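Local coordinates for protein dihydrocoumarin hydrolase, AncDHCH1 (PDB 6C2C) that probably hydrolyses dihydrocoumarin, a lactone, at a two-zinc centre of the metallo-beta-lactamase type related to that of methyl-parathion hydrolase, at residues A[117-122]-A[204-209]. Residues are numbered along the deposited sequence; the frame is centred on the assembly and turned at random.
Sequences ITHMHP and GHTPGH. With ZN (zinc ion), chain D.
With CG anti to the backbone N (chi1 180°), H205 meets H119, whose CG lies between its own backbone N and carbonyl carbon (chi1 64°), at one zinc ion. H119 binds the metal through NE2 at 2.1 Å, H205 through NE2 at 2.3 Å and H121 through ND1. The edge of the H205 imidazole is turned toward the H119 face in an offset edge-to-face pair, planes at 75°. Waters 3 and 4 and D226, which also binds the second zinc, complete the shell. H119 and H121 come from the HxHxDH motif of the metallo-beta-lactamase fold, on the loop between strand 114-116 and helix 122-125; H205 comes from the loop before strand 210-216. A second shell sets the ring rotations: H119 ND1 donates to T118 OG1 at 2.9 Å, nearly in the ring plane, and H205 ND1 bonds D245. T206 CG2 lies over the H121 face, 3.8 Å from the ring centroid, a CH-pi contact, while T206 OG1 bonds D147. H209 CD2 sits over the H119 face, 3.5 Å from ND1, its own ND1 held by S202. Water 2 accepts from H121 NE2 at 2.9 Å and donates to H205 O, bridging the two loops.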
loop_
_atom_site.group_PDB
_atom_site.type_symbol
_atom_site.label_atom_id
_atom_site.label_comp_id
_atom_site.label_asym_id
_atom_site.label_seq_id
_atom_site.Cartn_x
_atom_site.Cartn_y
_atom_site.Cartn_z
ATOM N N ILE A 117 9.208 -3.087 -1.856
ATOM C CA ILE A 117 7.929 -3.774 -1.902
ATOM C C ILE A 117 7.575 -4.246 -0.496
ATOM O O ILE A 117 8.347 -4.990 0.140
ATOM C CB ILE A 117 8.034 -4.956 -2.873
ATOM C CG1 ILE A 117 8.299 -4.467 -4.299
ATOM C CG2 ILE A 117 6.791 -5.822 -2.759
ATOM C CD1 ILE A 117 7.176 -3.522 -4.814
ATOM N N THR A 118 6.418 -3.812 0.025
ATOM C CA THR A 118 6.061 -4.268 1.372
ATOM C C THR A 118 5.766 -5.770 1.379
ATOM O O THR A 118 6.188 -6.477 2.285
ATOM C CB THR A 118 4.839 -3.488 1.907
ATOM O OG1 THR A 118 3.700 -3.670 1.026
ATOM C CG2 THR A 118 5.173 -1.995 2.103
ATOM N N HIS A 119 5.131 -6.264 0.323
ATOM C CA HIS A 119 4.848 -7.679 0.165
ATOM C C HIS A 119 4.378 -7.921 -1.258
ATOM O O HIS A 119 3.932 -6.995 -1.944
ATOM C CB HIS A 119 3.788 -8.159 1.169
ATOM C CG HIS A 119 2.421 -7.551 1.020
ATOM N ND1 HIS A 119 2.174 -6.188 1.116
ATOM C CD2 HIS A 119 1.216 -8.145 0.814
ATOM C CE1 HIS A 119 0.872 -5.965 0.969
ATOM N NE2 HIS A 119 0.251 -7.136 0.819
ATOM N N MET A 120 4.497 -9.175 -1.710
ATOM C CA MET A 120 4.251 -9.434 -3.141
ATOM C C MET A 120 2.817 -9.801 -3.487
ATOM O O MET A 120 2.594 -10.543 -4.433
ATOM C CB MET A 120 5.217 -10.507 -3.642
ATOM C CG MET A 120 6.674 -10.001 -3.517
ATOM S SD MET A 120 7.821 -11.201 -4.271
ATOM C CE MET A 120 9.351 -10.315 -3.939
ATOM N N HIS A 121 1.826 -9.199 -2.859
ATOM C CA HIS A 121 0.471 -9.303 -3.347
ATOM C C HIS A 121 0.301 -8.492 -4.614
ATOM O O HIS A 121 1.075 -7.563 -4.894
ATOM C CB HIS A 121 -0.499 -8.846 -2.252
ATOM C CG HIS A 121 -0.752 -9.885 -1.200
ATOM N ND1 HIS A 121 -1.382 -9.634 -0.006
ATOM C CD2 HIS A 121 -0.450 -11.218 -1.174
ATOM C CE1 HIS A 121 -1.477 -10.734 0.722
ATOM N NE2 HIS A 121 -0.924 -11.713 0.025
ATOM N N PRO A 122 -0.691 -8.836 -5.429
ATOM C CA PRO A 122 -0.775 -8.247 -6.770
ATOM C C PRO A 122 -0.963 -6.761 -6.779
ATOM O O PRO A 122 -0.468 -6.115 -7.694
ATOM C CB PRO A 122 -2.004 -8.924 -7.383
ATOM C CG PRO A 122 -2.755 -9.395 -6.223
ATOM C CD PRO A 122 -1.713 -9.867 -5.235
ATOM N N GLY A 204 3.782 -11.598 8.638
ATOM C CA GLY A 204 2.523 -12.174 9.049
ATOM C C GLY A 204 1.528 -12.112 7.928
ATOM O O GLY A 204 1.074 -13.086 7.516
ATOM N N HIS A 205 1.204 -10.914 7.490
ATOM C CA HIS A 205 0.291 -10.753 6.366
ATOM C C HIS A 205 0.764 -11.599 5.157
ATOM O O HIS A 205 -0.005 -12.153 4.457
ATOM C CB HIS A 205 0.151 -9.291 6.000
ATOM C CG HIS A 205 -0.754 -9.041 4.857
ATOM N ND1 HIS A 205 -2.095 -9.309 4.893
ATOM C CD2 HIS A 205 -0.502 -8.546 3.639
ATOM C CE1 HIS A 205 -2.621 -8.986 3.741
ATOM N NE2 HIS A 205 -1.671 -8.542 2.963
ATOM N N THR A 206 2.080 -11.581 4.984
ATOM C CA THR A 206 2.783 -12.536 4.134
ATOM C C THR A 206 4.056 -12.927 4.874
ATOM O O THR A 206 4.492 -12.204 5.764
ATOM C CB THR A 206 3.119 -11.938 2.761
ATOM O OG1 THR A 206 4.102 -10.894 2.928
ATOM C CG2 THR A 206 1.860 -11.438 2.045
ATOM N N PRO A 207 4.754 -13.981 4.424
ATOM C CA PRO A 207 5.954 -14.429 5.127
ATOM C C PRO A 207 7.057 -13.393 5.228
ATOM O O PRO A 207 7.820 -13.405 6.207
ATOM C CB PRO A 207 6.399 -15.639 4.289
ATOM C CG PRO A 207 5.119 -16.175 3.704
ATOM C CD PRO A 207 4.256 -14.940 3.418
ATOM N N GLY A 208 7.155 -12.504 4.224
ATOM C CA GLY A 208 8.165 -11.449 4.226
ATOM C C GLY A 208 7.585 -10.048 4.264
ATOM O O GLY A 208 8.294 -9.124 3.837
ATOM N N HIS A 209 6.391 -9.874 4.859
ATOM C CA HIS A 209 5.805 -8.537 4.855
ATOM C C HIS A 209 6.731 -7.587 5.626
ATOM O O HIS A 209 7.218 -7.911 6.718
ATOM C CB HIS A 209 4.398 -8.573 5.470
ATOM C CG HIS A 209 3.712 -7.225 5.403
ATOM N ND1 HIS A 209 4.021 -6.209 6.299
ATOM C CD2 HIS A 209 2.812 -6.718 4.533
ATOM C CE1 HIS A 209 3.299 -5.129 5.970
ATOM N NE2 HIS A 209 2.560 -5.418 4.922
HETATM ZN ZN ZN D . -1.842 -7.573 0.858
HETATM O O HOH W 1 8.999 -7.634 1.334
HETATM O O HOH W 2 -1.247 -13.857 1.920
HETATM O O HOH W 3 -2.603 -6.775 -0.671
HETATM O O HOH W 4 -3.954 -8.142 1.297
#